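Local coordinates for protein peptide amidase (PDB 1M22) that probably hydrolyses amide bonds as a peptide amidase of the amidase signature family, at residues A[30-35]-A[57-62]; A[24-29]-A[64-69]; A[40-45]-A[49-54]. All blocks are in the same frame, centred on the assembly; numbering follows the deposited sequence.

Contact 1 (A[30-35]-A[57-62])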
loop_
_atom_site.group_PDB
_atom_site.type_symbol
_atom_site.label_atom_id
_atom_site.label_comp_id
_atom_site.label_asym_id
_atom_site.label_seq_id
_atom_site.Cartn_x
_atom_site.Cartn_y
_atom_site.Cartn_z
ATOM N N LEU A 30 3.617 15.653 18.822
ATOM C CA LEU A 30 3.001 14.540 18.106
ATOM C C LEU A 30 4.062 13.541 17.648
ATOM O O LEU A 30 3.910 12.328 17.826
ATOM C CB LEU A 30 2.219 15.078 16.905
ATOM C CG LEU A 30 1.429 14.085 16.050
ATOM C CD1 LEU A 30 0.453 13.297 16.912
ATOM C CD2 LEU A 30 0.683 14.854 14.969
ATOM N N THR A 31 5.142 14.058 17.073
ATOM C CA THR A 31 6.231 13.222 16.591
ATOM C C THR A 31 6.868 12.413 17.719
ATOM O O THR A 31 7.069 11.203 17.585
ATOM C CB THR A 31 7.303 14.083 15.889
ATOM O OG1 THR A 31 6.733 14.671 14.712
ATOM C CG2 THR A 31 8.508 13.242 15.496
ATOM N N GLN A 32 7.178 13.066 18.833
ATOM C CA GLN A 32 7.790 12.350 19.942
ATOM C C GLN A 32 6.829 11.332 20.551
ATOM O O GLN A 32 7.259 10.298 21.059
ATOM C CB GLN A 32 8.298 13.337 20.999
ATOM C CG GLN A 32 9.347 14.295 20.443
ATOM C CD GLN A 32 10.223 14.920 21.511
ATOM O OE1 GLN A 32 11.279 14.384 21.858
ATOM N NE2 GLN A 32 9.790 16.053 22.041
ATOM N N ALA A 33 5.530 11.613 20.491
ATOM C CA ALA A 33 4.535 10.686 21.023
ATOM C C ALA A 33 4.564 9.396 20.204
ATOM O O ALA A 33 4.526 8.300 20.757
ATOM C CB ALA A 33 3.151 11.304 20.973
ATOM N N TYR A 34 4.626 9.525 18.881
ATOM C CA TYR A 34 4.681 8.344 18.032
ATOM C C TYR A 34 5.983 7.576 18.258
ATOM O O TYR A 34 5.980 6.347 18.323
ATOM C CB TYR A 34 4.560 8.731 16.554
ATOM C CG TYR A 34 3.153 9.062 16.109
ATOM C CD1 TYR A 34 2.104 8.162 16.308
ATOM C CD2 TYR A 34 2.876 10.256 15.445
ATOM C CE1 TYR A 34 0.813 8.442 15.855
ATOM C CE2 TYR A 34 1.590 10.544 14.985
ATOM C CZ TYR A 34 0.565 9.634 15.192
ATOM O OH TYR A 34 -0.701 9.905 14.723
ATOM N N LEU A 35 7.095 8.299 18.389
ATOM C CA LEU A 35 8.386 7.654 18.604
ATOM C C LEU A 35 8.395 6.862 19.907
ATOM O O LEU A 35 8.962 5.770 19.975
ATOM C CB LEU A 35 9.511 8.694 18.603
ATOM C CG LEU A 35 9.806 9.318 17.234
ATOM C CD1 LEU A 35 10.817 10.444 17.384
ATOM C CD2 LEU A 35 10.327 8.245 16.284
ATOM N N ASP A 57 16.571 12.406 11.767
ATOM C CA ASP A 57 16.195 13.812 11.652
ATOM C C ASP A 57 14.710 14.079 11.878
ATOM O O ASP A 57 14.236 15.180 11.601
ATOM C CB ASP A 57 16.577 14.363 10.275
ATOM C CG ASP A 57 18.070 14.354 10.031
ATOM O OD1 ASP A 57 18.838 14.498 11.004
ATOM O OD2 ASP A 57 18.475 14.221 8.856
ATOM N N ALA A 58 13.979 13.091 12.386
ATOM C CA ALA A 58 12.544 13.261 12.614
ATOM C C ALA A 58 12.221 14.450 13.513
ATOM O O ALA A 58 11.376 15.279 13.174
ATOM C CB ALA A 58 11.951 11.991 13.205
ATOM N N LEU A 59 12.889 14.531 14.660
ATOM C CA LEU A 59 12.650 15.623 15.597
ATOM C C LEU A 59 13.045 16.967 14.995
ATOM O O LEU A 59 12.354 17.969 15.184
ATOM C CB LEU A 59 13.422 15.384 16.898
ATOM C CG LEU A 59 13.216 16.438 17.989
ATOM C CD1 LEU A 59 11.735 16.543 18.335
ATOM C CD2 LEU A 59 14.031 16.061 19.217
ATOM N N LYS A 60 14.159 16.981 14.270
ATOM C CA LYS A 60 14.635 18.200 13.626
ATOM C C LYS A 60 13.586 18.696 12.632
ATOM O O LYS A 60 13.273 19.886 12.587
ATOM C CB LYS A 60 15.954 17.933 12.895
ATOM C CG LYS A 60 16.504 19.139 12.140
ATOM C CD LYS A 60 17.835 18.830 11.467
ATOM C CE LYS A 60 17.680 17.813 10.349
ATOM N NZ LYS A 60 16.814 18.324 9.250
ATOM N N GLU A 61 13.048 17.772 11.840
ATOM C CA GLU A 61 12.030 18.108 10.851
ATOM C C GLU A 61 10.778 18.656 11.530
ATOM O O GLU A 61 10.240 19.685 11.118
ATOM C CB GLU A 61 11.678 16.869 10.015
ATOM C CG GLU A 61 12.724 16.514 8.960
ATOM C CD GLU A 61 12.425 15.212 8.222
ATOM O OE1 GLU A 61 11.251 14.969 7.856
ATOM O OE2 GLU A 61 13.374 14.434 7.990
ATOM N N ALA A 62 10.319 17.975 12.576
ATOM C CA ALA A 62 9.134 18.413 13.301
ATOM C C ALA A 62 9.333 19.814 13.883
ATOM O O ALA A 62 8.441 20.660 13.805
ATOM C CB ALA A 62 8.806 17.419 14.414
#
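Thr31 and Ala62 face each other where helix 27-43 packs against helix 58-70 in an antiparallel helix pair: over the short segments the axes come within 9.9 Å and their directions differ by 158°. No hydrogen bond crosses this interface, so it rests on van der Waals contact of two kinds.

The inner part is made by small groups. OG1 of Thr31 lies 3.5 Å from CB of Ala62, with CB of Thr31 only slightly farther from the same methyl. The other branch of Thr31, with CG2 anti to the backbone N, is directed at the preceding helical turn, where CG2 stands 4.3 Å from CB of Ala58. One threonine thus spans two alanines four residues apart, and these short side chains let the backbones approach to 6.8 Å between CA of Thr31 and CA of Ala62. The polar demand of OG1 is met within its own helix by a hydrogen bond with Ser27 O. Farther in, Thr31 also touches Val123 and Leu125 of strand 123-128 and Pro82 of strand 82-86, which places this helix pair on the central sheet. Glu61 makes a second tie to that strand, its OE1 being hydrogen-bonded to Val124 N while OE2 forms a salt bridge with Arg118.

The outer part is a crossing of longer chains at the solvent-exposed margin. Leu59 has CG anti to its backbone N (chi1 -178°), which brings the branched end across the side chain of Gln32 at a slant. There CD1 of Leu59 rests against the junction of methylene and amide, 3.9 Å from both CG and the amide carbon CD of Gln32.

Contact 2 (A[24-29]-A[64-69])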
loop_
_atom_site.group_PDB
_atom_site.type_symbol
_atom_site.label_atom_id
_atom_site.label_comp_id
_atom_site.label_asym_id
_atom_site.label_seq_id
_atom_site.Cartn_x
_atom_site.Cartn_y
_atom_site.Cartn_z
ATOM N N GLU A 24 -3.070 23.941 20.108
ATOM C CA GLU A 24 -3.229 22.994 21.205
ATOM C C GLU A 24 -2.314 21.786 21.053
ATOM O O GLU A 24 -2.276 20.909 21.916
ATOM C CB GLU A 24 -4.680 22.521 21.296
ATOM C CG GLU A 24 -5.667 23.617 21.648
ATOM C CD GLU A 24 -7.038 23.074 21.993
ATOM O OE1 GLU A 24 -7.145 22.321 22.984
ATOM O OE2 GLU A 24 -8.006 23.397 21.274
ATOM N N LEU A 25 -1.573 21.754 19.953
ATOM C CA LEU A 25 -0.659 20.655 19.668
ATOM C C LEU A 25 0.393 21.133 18.681
ATOM O O LEU A 25 0.122 21.995 17.849
ATOM C CB LEU A 25 -1.428 19.479 19.046
ATOM C CG LEU A 25 -0.642 18.253 18.564
ATOM C CD1 LEU A 25 -0.030 17.537 19.756
ATOM C CD2 LEU A 25 -1.571 17.316 17.806
ATOM N N ASP A 26 1.604 20.605 18.790
ATOM C CA ASP A 26 2.638 20.962 17.830
ATOM C C ASP A 26 3.245 19.688 17.266
ATOM O O ASP A 26 3.071 18.599 17.823
ATOM C CB ASP A 26 3.721 21.860 18.436
ATOM C CG ASP A 26 4.311 21.305 19.700
ATOM O OD1 ASP A 26 4.516 20.078 19.789
ATOM O OD2 ASP A 26 4.589 22.115 20.608
ATOM N N SER A 27 3.949 19.826 16.153
ATOM C CA SER A 27 4.543 18.677 15.495
ATOM C C SER A 27 5.542 17.909 16.351
ATOM O O SER A 27 5.569 16.679 16.311
ATOM C CB SER A 27 5.202 19.108 14.187
ATOM O OG SER A 27 5.583 17.971 13.431
ATOM N N THR A 28 6.360 18.611 17.130
ATOM C CA THR A 28 7.340 17.910 17.952
ATOM C C THR A 28 6.674 17.028 19.008
ATOM O O THR A 28 7.136 15.922 19.279
ATOM C CB THR A 28 8.332 18.887 18.631
ATOM O OG1 THR A 28 7.613 19.864 19.390
ATOM C CG2 THR A 28 9.180 19.591 17.584
ATOM N N THR A 29 5.580 17.505 19.592
ATOM C CA THR A 29 4.872 16.723 20.601
ATOM C C THR A 29 4.279 15.469 19.959
ATOM O O THR A 29 4.421 14.360 20.477
ATOM C CB THR A 29 3.734 17.544 21.248
ATOM O OG1 THR A 29 4.291 18.688 21.912
ATOM C CG2 THR A 29 2.975 16.706 22.261
ATOM N N GLU A 64 11.312 22.135 12.814
ATOM C CA GLU A 64 11.372 23.127 11.751
ATOM C C GLU A 64 9.954 23.445 11.282
ATOM O O GLU A 64 9.633 24.598 10.999
ATOM C CB GLU A 64 12.218 22.611 10.585
ATOM C CG GLU A 64 12.596 23.680 9.564
ATOM C CD GLU A 64 13.324 24.859 10.187
ATOM O OE1 GLU A 64 14.264 24.632 10.978
ATOM O OE2 GLU A 64 12.962 26.016 9.879
ATOM N N ARG A 65 9.098 22.427 11.206
ATOM C CA ARG A 65 7.720 22.656 10.788
ATOM C C ARG A 65 7.029 23.546 11.824
ATOM O O ARG A 65 6.218 24.399 11.471
ATOM C CB ARG A 65 6.942 21.340 10.653
ATOM C CG ARG A 65 7.526 20.290 9.692
ATOM C CD ARG A 65 7.597 20.664 8.213
ATOM N NE ARG A 65 8.712 21.512 7.913
ATOM C CZ ARG A 65 9.914 21.290 7.393
ATOM N NH1 ARG A 65 10.401 20.124 6.981
ATOM N NH2 ARG A 65 10.667 22.367 7.318
ATOM N N ASP A 66 7.347 23.345 13.101
ATOM C CA ASP A 66 6.746 24.165 14.148
ATOM C C ASP A 66 7.251 25.605 14.072
ATOM O O ASP A 66 6.486 26.544 14.289
ATOM C CB ASP A 66 7.021 23.580 15.539
ATOM C CG ASP A 66 6.193 22.334 15.826
ATOM O OD1 ASP A 66 5.113 22.181 15.210
ATOM O OD2 ASP A 66 6.611 21.520 16.679
ATOM N N ARG A 67 8.535 25.787 13.772
ATOM C CA ARG A 67 9.075 27.137 13.650
ATOM C C ARG A 67 8.376 27.841 12.486
ATOM O O ARG A 67 8.002 29.012 12.588
ATOM C CB ARG A 67 10.591 27.104 13.418
ATOM C CG ARG A 67 11.415 26.926 14.698
ATOM C CD ARG A 67 12.911 27.081 14.434
ATOM N NE ARG A 67 13.498 25.906 13.795
ATOM C CZ ARG A 67 13.845 24.795 14.437
ATOM N NH1 ARG A 67 13.674 24.694 15.749
ATOM N NH2 ARG A 67 14.363 23.780 13.763
ATOM N N GLU A 68 8.185 27.120 11.384
ATOM C CA GLU A 68 7.514 27.690 10.219
ATOM C C GLU A 68 6.086 28.080 10.587
ATOM O O GLU A 68 5.604 29.142 10.191
ATOM C CB GLU A 68 7.503 26.686 9.061
ATOM C CG GLU A 68 8.889 26.325 8.547
ATOM C CD GLU A 68 8.869 25.228 7.497
ATOM O OE1 GLU A 68 7.905 24.432 7.474
ATOM O OE2 GLU A 68 9.830 25.148 6.704
ATOM N N ARG A 69 5.409 27.226 11.349
ATOM C CA ARG A 69 4.042 27.517 11.760
ATOM C C ARG A 69 4.006 28.792 12.601
ATOM O O ARG A 69 3.175 29.670 12.371
ATOM C CB ARG A 69 3.458 26.351 12.563
ATOM C CG ARG A 69 2.001 26.552 12.974
ATOM C CD ARG A 69 1.476 25.376 13.788
ATOM N NE ARG A 69 1.405 24.138 13.012
ATOM C CZ ARG A 69 0.416 23.822 12.180
ATOM N NH1 ARG A 69 -0.606 24.648 12.001
ATOM N NH2 ARG A 69 0.448 22.669 11.530
#
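Asp66 OD1 accepts the backbone N-H of Ser27 at 2.8 Å from Ser27 N, on the syn lone pair. The second oxygen of this carboxylate takes the next donor: Thr28 N is 3.0 Å from Asp66 OD2, also on the syn side but 20° out of the carboxylate plane. One aspartate of helix 58-70 therefore holds the first two amides of helix 27-43. The third is capped locally, because Asp26 at the N-cap accepts from Thr29 N with OD1, 2.8 Å away. That geometry depends on CG of Asp26 lying between the backbone N and the carbonyl carbon (chi1 52°). Thr29 OG1 donates to the same OD1.

Two acids thus converge on one helix start, Asp26 OD1 and Asp66 OD2 being 4.0 Å apart with carboxylate planes turned by 49°. The amide donors and the helix N-terminus probably offset their repulsion. Thr28 CG2 adds a close contact, 3.3 Å from Asp66 OD2.

Around this cap, Ser27 OG is hydrogen-bonded to Gly80 O, Ser27 and Arg65 both touch Val123 of strand 123-128, and Leu25 and Arg69 reach helix 13-21, where Arg69 NH2 bonds Gln17.

Contact 3 (A[40-45]-A[49-54])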
loop_
_atom_site.group_PDB
_atom_site.type_symbol
_atom_site.label_atom_id
_atom_site.label_comp_id
_atom_site.label_asym_id
_atom_site.label_seq_id
_atom_site.Cartn_x
_atom_site.Cartn_y
_atom_site.Cartn_z
ATOM N N ALA A 40 7.779 1.429 22.562
ATOM C CA ALA A 40 7.022 0.564 23.463
ATOM C C ALA A 40 6.294 -0.627 22.840
ATOM O O ALA A 40 6.069 -1.634 23.512
ATOM C CB ALA A 40 6.024 1.404 24.254
ATOM N N LEU A 41 5.927 -0.528 21.566
ATOM C CA LEU A 41 5.186 -1.606 20.914
ATOM C C LEU A 41 5.890 -2.274 19.746
ATOM O O LEU A 41 5.645 -3.443 19.449
ATOM C CB LEU A 41 3.839 -1.079 20.414
ATOM C CG LEU A 41 2.838 -0.560 21.443
ATOM C CD1 LEU A 41 1.643 0.052 20.725
ATOM C CD2 LEU A 41 2.399 -1.698 22.354
ATOM N N ASP A 42 6.756 -1.532 19.070
ATOM C CA ASP A 42 7.441 -2.072 17.908
ATOM C C ASP A 42 8.780 -2.719 18.218
ATOM O O ASP A 42 9.093 -3.797 17.704
ATOM C CB ASP A 42 7.628 -0.967 16.872
ATOM C CG ASP A 42 7.662 -1.501 15.468
ATOM O OD1 ASP A 42 8.745 -1.484 14.847
ATOM O OD2 ASP A 42 6.597 -1.951 14.994
ATOM N N ARG A 43 9.567 -2.058 19.061
ATOM C CA ARG A 43 10.884 -2.558 19.434
ATOM C C ARG A 43 10.831 -3.438 20.683
ATOM O O ARG A 43 11.627 -4.366 20.828
ATOM C CB ARG A 43 11.838 -1.381 19.655
ATOM C CG ARG A 43 13.275 -1.781 19.940
ATOM C CD ARG A 43 14.188 -0.568 19.901
ATOM N NE ARG A 43 13.734 0.485 20.805
ATOM C CZ ARG A 43 14.323 1.669 20.928
ATOM N NH1 ARG A 43 15.396 1.959 20.205
ATOM N NH2 ARG A 43 13.836 2.566 21.776
ATOM N N THR A 44 9.896 -3.143 21.582
ATOM C CA THR A 44 9.736 -3.924 22.807
ATOM C C THR A 44 8.280 -4.362 22.942
ATOM O O THR A 44 7.509 -4.255 21.992
ATOM C CB THR A 44 10.147 -3.108 24.058
ATOM O OG1 THR A 44 9.253 -2.002 24.233
ATOM C CG2 THR A 44 11.568 -2.587 23.907
ATOM N N GLY A 45 7.898 -4.853 24.116
ATOM C CA GLY A 45 6.530 -5.300 24.306
ATOM C C GLY A 45 6.176 -6.383 23.302
ATOM O O GLY A 45 6.902 -7.370 23.189
ATOM N N ARG A 49 7.670 -5.022 15.189
ATOM C CA ARG A 49 8.719 -4.876 14.184
ATOM C C ARG A 49 8.209 -4.306 12.866
ATOM O O ARG A 49 8.599 -4.747 11.779
ATOM C CB ARG A 49 9.429 -6.209 13.938
ATOM C CG ARG A 49 10.101 -6.767 15.182
ATOM C CD ARG A 49 11.299 -7.624 14.829
ATOM N NE ARG A 49 12.433 -6.805 14.413
ATOM C CZ ARG A 49 13.654 -7.277 14.184
ATOM N NH1 ARG A 49 13.907 -8.571 14.329
ATOM N NH2 ARG A 49 14.626 -6.453 13.817
ATOM N N ALA A 50 7.338 -3.309 12.965
ATOM C CA ALA A 50 6.799 -2.664 11.775
ATOM C C ALA A 50 7.788 -1.636 11.224
ATOM O O ALA A 50 7.819 -1.376 10.020
ATOM C CB ALA A 50 5.480 -1.984 12.105
ATOM N N VAL A 51 8.595 -1.057 12.108
ATOM C CA VAL A 51 9.562 -0.033 11.728
ATOM C C VAL A 51 10.971 -0.601 11.623
ATOM O O VAL A 51 11.551 -1.041 12.617
ATOM C CB VAL A 51 9.540 1.121 12.753
ATOM C CG1 VAL A 51 10.537 2.191 12.360
ATOM C CG2 VAL A 51 8.140 1.709 12.830
ATOM N N ILE A 52 11.522 -0.580 10.413
ATOM C CA ILE A 52 12.852 -1.119 10.165
ATOM C C ILE A 52 13.970 -0.107 10.448
ATOM O O ILE A 52 15.093 -0.496 10.771
ATOM C CB ILE A 52 12.931 -1.672 8.707
ATOM C CG1 ILE A 52 14.208 -2.488 8.515
ATOM C CG2 ILE A 52 12.832 -0.532 7.702
ATOM C CD1 ILE A 52 14.261 -3.231 7.187
ATOM N N GLU A 53 13.668 1.184 10.344
ATOM C CA GLU A 53 14.668 2.214 10.626
ATOM C C GLU A 53 14.012 3.540 10.965
ATOM O O GLU A 53 13.081 3.975 10.288
ATOM C CB GLU A 53 15.617 2.417 9.433
ATOM C CG GLU A 53 16.823 3.308 9.769
ATOM C CD GLU A 53 17.714 3.627 8.573
ATOM O OE1 GLU A 53 17.564 2.993 7.509
ATOM O OE2 GLU A 53 18.580 4.519 8.707
ATOM N N LEU A 54 14.496 4.184 12.020
ATOM C CA LEU A 54 13.965 5.477 12.422
ATOM C C LEU A 54 14.740 6.567 11.699
ATOM O O LEU A 54 15.913 6.393 11.367
ATOM C CB LEU A 54 14.114 5.676 13.932
ATOM C CG LEU A 54 13.274 4.773 14.836
ATOM C CD1 LEU A 54 13.684 4.974 16.285
ATOM C CD2 LEU A 54 11.800 5.092 14.645
HETATM O O HOH W 1 11.155 -1.113 15.423
#
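Asp42, near the end of helix 27-43, turns its side chain onto the backbone of Ala50 and Val51. From CB the chain runs roughly anti to the backbone N (chi1 -151°), and this brings CG of Asp42 to 3.1 Å from Ala50 N. The carboxylate then divides its oxygens between consecutive amides. OD2 of Asp42 accepts from Ala50 N at 2.6 Å through its syn lone pair, a short bond, and has the Ala50 methyl at its side. OD1 accepts from Val51 N at 2.8 Å; the N-H is well aligned (165°) and meets the oxygen on the syn side, yet 31° out of the carboxylate plane. A water also donates to OD1, its oxygen 2.5 Å from that atom, and gives a second hydrogen bond to Val51 O, its oxygen 2.8 Å from that carbonyl.

The main chain of the same aspartate adds a further bond. Asp42 O receives Arg49 N at 3.1 Å in its carbonyl plane, on a lone pair. Three successive amides, from Arg49 to Val51, are consequently bound by one residue; both carboxylate oxygens are engaged, which should restrain the group's rotation about CB-CG. Arg49 itself has a left-handed backbone conformation, and its CB is directed away from 40-45, though CG still comes within 4.0 Å of Asp42 O. Leu48 and Leu177 pack against Asp42 from outside the two segments.

Just beyond, Ile52 and Glu53 both pair with Lys127, a classic beta bulge. The contact is a tight helix-to-strand connection in which an aspartate side chain binds the amides leading into the bulged edge strand 51-54 of the mixed amidase sheet.

All three contacts use helix 27-43: contact 2 holds its N-terminal start, contact 1 its middle and contact 3 its C-terminal end. Contacts 1 and 2 share helix 58-70 as well; their centres are 10 Å apart and they meet directly through Ala62 and Ser27. Contact 3 lies about 15 Å from contact 1 and 24 Å from contact 2 between centres, joined to contact 1 by packing of Leu35 on Leu54. Along the chain the closures are concentric, contact 3 innermost and contact 2 outermost. Together they fix a helix, edge strand and helix unit at one margin of the central sheet, away from the annotated catalytic residues for contacts 1 and 2.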